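Local coordinates for protein CutA1 (Shewanella, PDB 3AHP) that probably contributes to tolerance of divalent metal ions, as a trimeric member of the CutA1 family, at residues P4-I9 with K62-D67; A40-Y45 with Q53-P58; C20-A25 with I76-Y81. One frame throughout, in Å; residues are numbered along the deposited sequence.

Contact 1: P4-I9 with K62-D67; sequences PEQLLI and KCMTTD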
loop_
_atom_site.group_PDB
_atom_site.type_symbol
_atom_site.label_atom_id
_atom_site.label_comp_id
_atom_site.label_asym_id
_atom_site.label_seq_id
_atom_site.Cartn_x
_atom_site.Cartn_y
_atom_site.Cartn_z
ATOM N N PRO B 4 -9.688 14.262 -2.510
ATOM C CA PRO B 4 -10.343 13.128 -3.182
ATOM C C PRO B 4 -11.740 12.748 -2.638
ATOM O O PRO B 4 -12.061 13.067 -1.496
ATOM C CB PRO B 4 -9.355 11.982 -2.951
ATOM C CG PRO B 4 -8.589 12.375 -1.724
ATOM C CD PRO B 4 -8.483 13.854 -1.767
ATOM N N GLU B 5 -12.555 12.081 -3.464
ATOM C CA GLU B 5 -13.849 11.521 -3.032
ATOM C C GLU B 5 -13.585 10.429 -2.021
ATOM O O GLU B 5 -14.369 10.212 -1.092
ATOM C CB GLU B 5 -14.605 10.859 -4.197
ATOM C CG GLU B 5 -14.995 11.749 -5.358
ATOM C CD GLU B 5 -15.889 12.883 -4.925
ATOM O OE1 GLU B 5 -15.616 13.466 -3.853
ATOM O OE2 GLU B 5 -16.843 13.207 -5.661
ATOM N N GLN B 6 -12.542 9.656 -2.298
ATOM C CA GLN B 6 -12.329 8.401 -1.621
ATOM C C GLN B 6 -10.907 8.258 -1.124
ATOM O O GLN B 6 -9.981 8.833 -1.713
ATOM C CB GLN B 6 -12.691 7.249 -2.538
ATOM C CG GLN B 6 -14.162 7.214 -2.879
ATOM C CD GLN B 6 -14.412 6.766 -4.286
ATOM O OE1 GLN B 6 -13.683 7.134 -5.206
ATOM N NE2 GLN B 6 -15.421 5.930 -4.463
ATOM N N LEU B 7 -10.748 7.528 -0.016
ATOM C CA LEU B 7 -9.436 7.286 0.562
ATOM C C LEU B 7 -9.054 5.823 0.577
ATOM O O LEU B 7 -9.898 4.949 0.678
ATOM C CB LEU B 7 -9.351 7.832 1.979
ATOM C CG LEU B 7 -9.742 9.286 2.212
ATOM C CD1 LEU B 7 -10.110 9.487 3.672
ATOM C CD2 LEU B 7 -8.634 10.240 1.761
ATOM N N LEU B 8 -7.751 5.580 0.523
ATOM C CA LEU B 8 -7.160 4.346 1.016
ATOM C C LEU B 8 -6.470 4.588 2.355
ATOM O O LEU B 8 -5.570 5.404 2.458
ATOM C CB LEU B 8 -6.162 3.822 -0.013
ATOM C CG LEU B 8 -5.540 2.444 0.189
ATOM C CD1 LEU B 8 -6.617 1.411 0.306
ATOM C CD2 LEU B 8 -4.558 2.127 -0.947
ATOM N N ILE B 9 -6.929 3.884 3.383
ATOM C CA ILE B 9 -6.383 4.008 4.735
ATOM C C ILE B 9 -5.529 2.803 5.087
ATOM O O ILE B 9 -5.929 1.658 4.849
ATOM C CB ILE B 9 -7.500 4.130 5.780
ATOM C CG1 ILE B 9 -8.249 5.445 5.581
ATOM C CG2 ILE B 9 -6.921 4.033 7.203
ATOM C CD1 ILE B 9 -9.387 5.659 6.569
ATOM N N LYS B 62 -10.970 0.788 2.483
ATOM C CA LYS B 62 -11.389 1.592 1.360
ATOM C C LYS B 62 -12.725 2.232 1.641
ATOM O O LYS B 62 -13.676 1.555 2.046
ATOM C CB LYS B 62 -11.398 0.779 0.066
ATOM C CG LYS B 62 -10.013 0.286 -0.335
ATOM C CD LYS B 62 -10.063 -1.140 -0.835
ATOM C CE LYS B 62 -9.654 -2.138 0.230
ATOM N NZ LYS B 62 -8.307 -2.715 -0.091
ATOM N N CYS B 63 -12.778 3.550 1.474
ATOM C CA CYS B 63 -13.881 4.331 1.986
ATOM C C CYS B 63 -14.057 5.669 1.288
ATOM O O CYS B 63 -13.175 6.139 0.576
ATOM C CB CYS B 63 -13.680 4.568 3.477
ATOM S SG CYS B 63 -12.423 5.779 3.855
ATOM N N MET B 64 -15.198 6.298 1.555
ATOM C CA MET B 64 -15.440 7.699 1.207
ATOM C C MET B 64 -14.799 8.672 2.194
ATOM O O MET B 64 -14.925 8.537 3.404
ATOM C CB MET B 64 -16.939 7.952 1.162
ATOM C CG MET B 64 -17.682 7.004 0.244
ATOM S SD MET B 64 -17.374 7.325 -1.503
ATOM C CE MET B 64 -17.754 9.079 -1.611
ATOM N N THR B 65 -14.126 9.674 1.666
ATOM C CA THR B 65 -13.475 10.654 2.507
ATOM C C THR B 65 -14.485 11.188 3.496
ATOM O O THR B 65 -14.164 11.659 4.580
ATOM C CB THR B 65 -12.974 11.781 1.631
ATOM O OG1 THR B 65 -11.978 11.254 0.753
ATOM C CG2 THR B 65 -12.423 12.937 2.461
ATOM N N THR B 66 -15.732 11.133 3.090
ATOM C CA THR B 66 -16.793 11.750 3.856
ATOM C C THR B 66 -17.049 10.992 5.177
ATOM O O THR B 66 -17.241 11.595 6.221
ATOM C CB THR B 66 -18.049 11.899 2.959
ATOM O OG1 THR B 66 -18.675 13.138 3.239
ATOM C CG2 THR B 66 -19.040 10.748 3.102
ATOM N N ASP B 67 -16.910 9.671 5.140
ATOM C CA ASP B 67 -17.037 8.854 6.330
ATOM C C ASP B 67 -15.805 8.933 7.216
ATOM O O ASP B 67 -15.796 8.348 8.293
ATOM C CB ASP B 67 -17.264 7.384 5.971
ATOM C CG ASP B 67 -18.395 7.179 5.002
ATOM O OD1 ASP B 67 -19.519 7.655 5.259
ATOM O OD2 ASP B 67 -18.177 6.442 4.022
#
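Leu7 and Cys63 form the hydrogen-bonded pair of a short antiparallel strand pairing. Leu7 N donates to Cys63 O at 2.9 Å, and Cys63 N returns a longer bond to Leu7 O at 3.3 Å. The close packing lies on the face that carries these two side chains. There Leu7 crosses Thr65 at about a right angle, with its CD1 3.7 Å from Thr65 CA. Ile9 CD1 lies 4.1 Å from Cys63 SG.

The other face carries Leu8 and Lys62, side by side, with Leu8 CD1 3.6 Å from Lys62 CG. The ammonium group of Lys62 makes a salt bridge to Glu85 of the second subunit.

The loose solvent side is at Glu5, an exposed residue whose CB stays 4.4 Å from Met64 CE, though its backbone is still held. There the chain of 62-67 turns into a 3-10 segment, and Thr65 closes the end. Thr65 N bonds to Glu5 O at 2.8 Å. Its OG1, anti to the carbonyl carbon (chi1 -64°), donates to Pro4 O at 2.9 Å from above the carbonyl plane.

Strand 86-94 flanks 6-9 on its other edge. Helix 68-78 packs against Leu7, Ile9 and Cys63, while helix 96-105 covers Gln6, Lys62 and Met64.

Contact 2: A40-Y45 with Q53-P58; sequences AVESIY and QSHEVP
Glu42 lays its CG over one face of the His55 ring, offset toward the rim, in a CH-pi contact 4.2 Å from the ring centroid. The two residues are a non-hydrogen-bonded pair of the antiparallel beta hairpin made by strands 41-47 and 50-64. The Glu42 chain is extended beyond CG (chi2 -169°), which carries CD onward toward Gln53. The carboxylate plane ends up 8° from that of the imidazole. Glu42 OE2 lies 3.5 Å from Gln53 CB, and Ile44 CD1 reaches the same CB from the next position on this face.

The backbone is held by two hydrogen-bonded pairs. Val41 and Glu56 exchange bonds in both directions. Ser43 N gives a good bond to Ser54 O, but the return bond from Ser54 N is weak.

Polar groups meet on the opposite face, together with an apolar contact at one end. Val41 CG1 and Pro58 CG touch tip to tip at 3.8 Å. At the other end Tyr45 OH and Ser54 OG make a weak bond.

Residues 42-45 also pair with a strand of the third subunit, so the sheet continues across the trimer interface. Glu56 has a weak second partner in Thr12. Its main bond here comes from Ser43 OG, which approaches Glu56 OE2 at 2.9 Å from above the carboxylate plane.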
loop_
_atom_site.group_PDB
_atom_site.type_symbol
_atom_site.label_atom_id
_atom_site.label_comp_id
_atom_site.label_asym_id
_atom_site.label_seq_id
_atom_site.Cartn_x
_atom_site.Cartn_y
_atom_site.Cartn_z
ATOM N N ALA B 40 0.749 -11.473 8.851
ATOM C CA ALA B 40 1.563 -10.678 9.719
ATOM C C ALA B 40 2.645 -9.898 9.027
ATOM O O ALA B 40 3.169 -10.320 8.043
ATOM C CB ALA B 40 2.123 -11.491 10.762
ATOM N N VAL B 41 2.957 -8.730 9.570
ATOM C CA VAL B 41 4.092 -7.945 9.182
ATOM C C VAL B 41 4.950 -7.623 10.390
ATOM O O VAL B 41 4.523 -7.736 11.474
ATOM C CB VAL B 41 3.692 -6.653 8.500
ATOM C CG1 VAL B 41 3.000 -6.878 7.256
ATOM C CG2 VAL B 41 2.946 -5.795 9.388
ATOM N N GLU B 42 6.181 -7.227 10.179
ATOM C CA GLU B 42 7.050 -6.838 11.251
ATOM C C GLU B 42 7.224 -5.363 11.290
ATOM O O GLU B 42 7.656 -4.776 10.368
ATOM C CB GLU B 42 8.396 -7.529 11.159
ATOM C CG GLU B 42 9.022 -7.815 12.510
ATOM C CD GLU B 42 10.456 -8.254 12.423
ATOM O OE1 GLU B 42 10.948 -8.342 11.299
ATOM O OE2 GLU B 42 11.069 -8.511 13.470
ATOM N N SER B 43 6.824 -4.770 12.385
ATOM C CA SER B 43 6.942 -3.329 12.539
ATOM C C SER B 43 8.170 -2.966 13.375
ATOM O O SER B 43 8.327 -3.427 14.499
ATOM C CB SER B 43 5.687 -2.741 13.183
ATOM O OG SER B 43 4.593 -2.793 12.282
ATOM N N ILE B 44 9.002 -2.092 12.830
ATOM C CA ILE B 44 10.189 -1.655 13.492
ATOM C C ILE B 44 10.062 -0.174 13.816
ATOM O O ILE B 44 9.767 0.641 12.942
ATOM C CB ILE B 44 11.435 -1.917 12.614
ATOM C CG1 ILE B 44 11.315 -3.277 11.920
ATOM C CG2 ILE B 44 12.720 -1.848 13.446
ATOM C CD1 ILE B 44 11.881 -4.431 12.707
ATOM N N TYR B 45 10.317 0.153 15.084
ATOM C CA TYR B 45 10.069 1.483 15.635
ATOM C C TYR B 45 10.792 1.628 16.985
ATOM O O TYR B 45 11.156 0.629 17.630
ATOM C CB TYR B 45 8.558 1.710 15.816
ATOM C CG TYR B 45 7.945 0.750 16.803
ATOM C CD1 TYR B 45 7.796 1.102 18.149
ATOM C CD2 TYR B 45 7.646 -0.560 16.430
ATOM C CE1 TYR B 45 7.326 0.204 19.063
ATOM C CE2 TYR B 45 7.192 -1.473 17.353
ATOM C CZ TYR B 45 7.025 -1.085 18.662
ATOM O OH TYR B 45 6.534 -1.984 19.572
ATOM N N GLN B 53 10.567 -4.418 17.733
ATOM C CA GLN B 53 9.884 -5.043 16.615
ATOM C C GLN B 53 8.708 -5.851 17.126
ATOM O O GLN B 53 8.892 -6.895 17.768
ATOM C CB GLN B 53 10.825 -5.943 15.810
ATOM C CG GLN B 53 11.815 -6.766 16.632
ATOM C CD GLN B 53 13.270 -6.339 16.394
ATOM O OE1 GLN B 53 13.945 -5.842 17.308
ATOM N NE2 GLN B 53 13.736 -6.479 15.148
ATOM N N SER B 54 7.501 -5.378 16.838
ATOM C CA SER B 54 6.327 -6.198 17.042
ATOM C C SER B 54 5.743 -6.785 15.760
ATOM O O SER B 54 5.927 -6.233 14.671
ATOM C CB SER B 54 5.268 -5.490 17.895
ATOM O OG SER B 54 5.086 -4.143 17.524
ATOM N N HIS B 55 5.141 -7.969 15.894
ATOM C CA HIS B 55 4.411 -8.614 14.822
ATOM C C HIS B 55 2.944 -8.175 14.840
ATOM O O HIS B 55 2.290 -8.185 15.875
ATOM C CB HIS B 55 4.542 -10.134 14.928
ATOM C CG HIS B 55 5.738 -10.687 14.210
ATOM N ND1 HIS B 55 6.873 -11.118 14.868
ATOM C CD2 HIS B 55 5.984 -10.858 12.885
ATOM C CE1 HIS B 55 7.755 -11.552 13.982
ATOM N NE2 HIS B 55 7.250 -11.382 12.772
ATOM N N GLU B 56 2.442 -7.769 13.709
ATOM C CA GLU B 56 1.270 -6.980 13.676
ATOM C C GLU B 56 0.486 -7.353 12.496
ATOM O O GLU B 56 0.973 -7.874 11.552
ATOM C CB GLU B 56 1.611 -5.516 13.609
ATOM C CG GLU B 56 2.122 -5.009 14.868
ATOM C CD GLU B 56 2.014 -3.586 14.959
ATOM O OE1 GLU B 56 1.725 -3.086 16.015
ATOM O OE2 GLU B 56 2.228 -2.948 13.980
ATOM N N VAL B 57 -0.773 -7.065 12.554
ATOM C CA VAL B 57 -1.604 -7.373 11.444
ATOM C C VAL B 57 -2.057 -6.154 10.654
ATOM O O VAL B 57 -2.703 -5.285 11.160
ATOM C CB VAL B 57 -2.723 -8.255 11.907
ATOM C CG1 VAL B 57 -3.996 -7.620 11.781
ATOM C CG2 VAL B 57 -2.714 -9.551 11.202
ATOM N N PRO B 58 -1.709 -6.113 9.384
ATOM C CA PRO B 58 -1.896 -4.939 8.559
ATOM C C PRO B 58 -3.299 -4.808 7.997
ATOM O O PRO B 58 -3.897 -5.781 7.731
ATOM C CB PRO B 58 -0.885 -5.172 7.471
ATOM C CG PRO B 58 -0.784 -6.527 7.373
ATOM C CD PRO B 58 -0.940 -7.118 8.666
#

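Contact 3: C20-A25 with I76-Y81; sequences CRIATA and ITMHPY
Met78 and Ile22 slide past each other in opposite directions. They join the two helices, 16-28 and 68-78, that pack on the same side of the antiparallel sheet in this ferredoxin-like alpha+beta fold. Met78 lies at the C-terminal end of its helix. It is the residue of 76-81 that does most of the touching. The side-chain contacts are apolar, with no hydrogen bond between the segments.

Each part of the Met78 chain has its own partner. Met78 CB lies 3.7 Å from Ile22 CG1. The second torsion is extended (chi2 -168°) and carries SD out to Ala25. The bend at the third (chi3 59°) sets CE beside Arg21 and Ile22. Met78 CE lies 4.0 Å from Ile22 CG1 and 4.1 Å from Arg21 CG. Arg21 meets Met78 through this CG, and the two side chains cross obliquely. Arg21 as a whole is exposed.

Ile22 points at the other helix. Its CD1 continues past Met78 CB to the backbone of His79, the first residue to leave the helical conformation. Ile22 also touches Val75, and Ala25 touches Leu74, so the packing extends one turn back along helix 68-78. Beneath, Ala23 rests on Met59, Val35 and Ile37 of the sheet, and on Ile44 of the second subunit.

Ala25 lies one turn on from Arg21 and Ile22. Its CB meets Met78 SD at 3.8 Å.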
loop_
_atom_site.group_PDB
_atom_site.type_symbol
_atom_site.label_atom_id
_atom_site.label_comp_id
_atom_site.label_asym_id
_atom_site.label_seq_id
_atom_site.Cartn_x
_atom_site.Cartn_y
_atom_site.Cartn_z
ATOM N N CYS B 20 -9.859 -8.416 12.777
ATOM C CA CYS B 20 -11.141 -8.949 12.405
ATOM C C CYS B 20 -12.304 -8.257 13.100
ATOM O O CYS B 20 -13.326 -7.976 12.489
ATOM C CB CYS B 20 -11.189 -10.439 12.673
ATOM S SG CYS B 20 -12.645 -11.187 11.925
ATOM N N ARG B 21 -12.159 -8.030 14.394
ATOM C CA ARG B 21 -13.166 -7.360 15.178
ATOM C C ARG B 21 -13.410 -5.933 14.653
ATOM O O ARG B 21 -14.549 -5.535 14.432
ATOM C CB ARG B 21 -12.739 -7.371 16.646
ATOM C CG ARG B 21 -13.858 -7.147 17.660
ATOM C CD ARG B 21 -13.511 -7.746 19.044
ATOM N NE ARG B 21 -12.611 -6.892 19.835
ATOM C CZ ARG B 21 -11.442 -7.291 20.342
ATOM N NH1 ARG B 21 -11.012 -8.542 20.148
ATOM N NH2 ARG B 21 -10.695 -6.433 21.032
ATOM N N ILE B 22 -12.340 -5.172 14.453
ATOM C CA ILE B 22 -12.436 -3.837 13.897
ATOM C C ILE B 22 -12.931 -3.851 12.454
ATOM O O ILE B 22 -13.849 -3.108 12.116
ATOM C CB ILE B 22 -11.098 -3.057 14.029
ATOM C CG1 ILE B 22 -10.695 -2.951 15.508
ATOM C CG2 ILE B 22 -11.211 -1.661 13.402
ATOM C CD1 ILE B 22 -9.249 -2.544 15.767
ATOM N N ALA B 23 -12.351 -4.692 11.600
ATOM C CA ALA B 23 -12.913 -4.895 10.246
ATOM C C ALA B 23 -14.441 -5.105 10.231
ATOM O O ALA B 23 -15.164 -4.401 9.518
ATOM C CB ALA B 23 -12.223 -6.064 9.537
ATOM N N THR B 24 -14.907 -6.097 10.988
ATOM C CA THR B 24 -16.327 -6.415 11.094
ATOM C C THR B 24 -17.163 -5.188 11.502
ATOM O O THR B 24 -18.152 -4.848 10.854
ATOM C CB THR B 24 -16.570 -7.626 12.053
ATOM O OG1 THR B 24 -15.880 -8.774 11.557
ATOM C CG2 THR B 24 -18.028 -7.969 12.158
ATOM N N ALA B 25 -16.734 -4.490 12.539
ATOM C CA ALA B 25 -17.437 -3.303 12.963
ATOM C C ALA B 25 -17.538 -2.319 11.795
ATOM O O ALA B 25 -18.622 -1.875 11.410
ATOM C CB ALA B 25 -16.733 -2.671 14.176
ATOM N N ILE B 76 -9.688 4.093 16.069
ATOM C CA ILE B 76 -8.806 4.550 17.135
ATOM C C ILE B 76 -9.302 4.066 18.499
ATOM O O ILE B 76 -8.517 3.552 19.288
ATOM C CB ILE B 76 -8.634 6.100 17.131
ATOM C CG1 ILE B 76 -7.471 6.520 16.229
ATOM C CG2 ILE B 76 -8.387 6.622 18.539
ATOM C CD1 ILE B 76 -7.356 5.715 14.955
ATOM N N THR B 77 -10.601 4.198 18.764
ATOM C CA THR B 77 -11.150 3.750 20.040
ATOM C C THR B 77 -11.223 2.238 20.292
ATOM O O THR B 77 -11.080 1.784 21.427
ATOM C CB THR B 77 -12.448 4.509 20.502
ATOM O OG1 THR B 77 -13.458 3.566 20.857
ATOM C CG2 THR B 77 -12.974 5.457 19.464
ATOM N N MET B 78 -11.378 1.455 19.233
ATOM C CA MET B 78 -11.332 -0.004 19.355
ATOM C C MET B 78 -9.922 -0.546 19.490
ATOM O O MET B 78 -9.727 -1.630 20.004
ATOM C CB MET B 78 -12.025 -0.673 18.170
ATOM C CG MET B 78 -13.490 -0.333 18.078
ATOM S SD MET B 78 -14.418 -1.343 16.913
ATOM C CE MET B 78 -14.152 -3.015 17.545
ATOM N N HIS B 79 -8.951 0.173 18.952
ATOM C CA HIS B 79 -7.561 -0.231 19.025
ATOM C C HIS B 79 -7.047 -0.160 20.462
ATOM O O HIS B 79 -7.397 0.761 21.205
ATOM C CB HIS B 79 -6.727 0.681 18.127
ATOM C CG HIS B 79 -5.382 0.128 17.779
ATOM N ND1 HIS B 79 -5.098 -0.419 16.545
ATOM C CD2 HIS B 79 -4.234 0.058 18.495
ATOM C CE1 HIS B 79 -3.831 -0.787 16.511
ATOM N NE2 HIS B 79 -3.286 -0.507 17.680
ATOM N N PRO B 80 -6.162 -1.100 20.838
ATOM C CA PRO B 80 -5.724 -1.122 22.233
ATOM C C PRO B 80 -4.679 -0.070 22.569
ATOM O O PRO B 80 -4.571 0.302 23.736
ATOM C CB PRO B 80 -5.151 -2.532 22.437
ATOM C CG PRO B 80 -5.122 -3.185 21.119
ATOM C CD PRO B 80 -5.967 -2.389 20.152
ATOM N N TYR B 81 -3.916 0.400 21.574
ATOM C CA TYR B 81 -2.913 1.442 21.803
ATOM C C TYR B 81 -3.511 2.854 21.715
ATOM O O TYR B 81 -4.380 3.114 20.896
ATOM C CB TYR B 81 -1.773 1.370 20.802
ATOM C CG TYR B 81 -1.094 0.045 20.621
ATOM C CD1 TYR B 81 -0.476 -0.250 19.410
ATOM C CD2 TYR B 81 -0.969 -0.863 21.668
ATOM C CE1 TYR B 81 0.170 -1.431 19.205
ATOM C CE2 TYR B 81 -0.289 -2.068 21.483
ATOM C CZ TYR B 81 0.283 -2.338 20.240
ATOM O OH TYR B 81 0.932 -3.533 19.979
#

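In the fold
Contacts 1 and 2 both use strand 50-64, at neighbouring stretches, 62-64 and 53-58, although their centres are about 25 Å apart on opposite sides of the chain's centre. Contact 1 pairs this strand with 6-13 in the core sheet. Contact 2 pairs it with 41-47 in the hairpin, which extends the sheet to the third subunit. Contact 3 joins the helices that follow strands 6-13 and 50-64 in the chain. Its centre is 18 Å from that of contact 1, with nearest atoms about 8 Å apart. Contacts 2 and 3 have centres 17 Å apart but touch, where Glu56 OE1 packs against Tyr81 CE1 at 3.9 Å. Contacts 1 and 3 both also reach the second subunit.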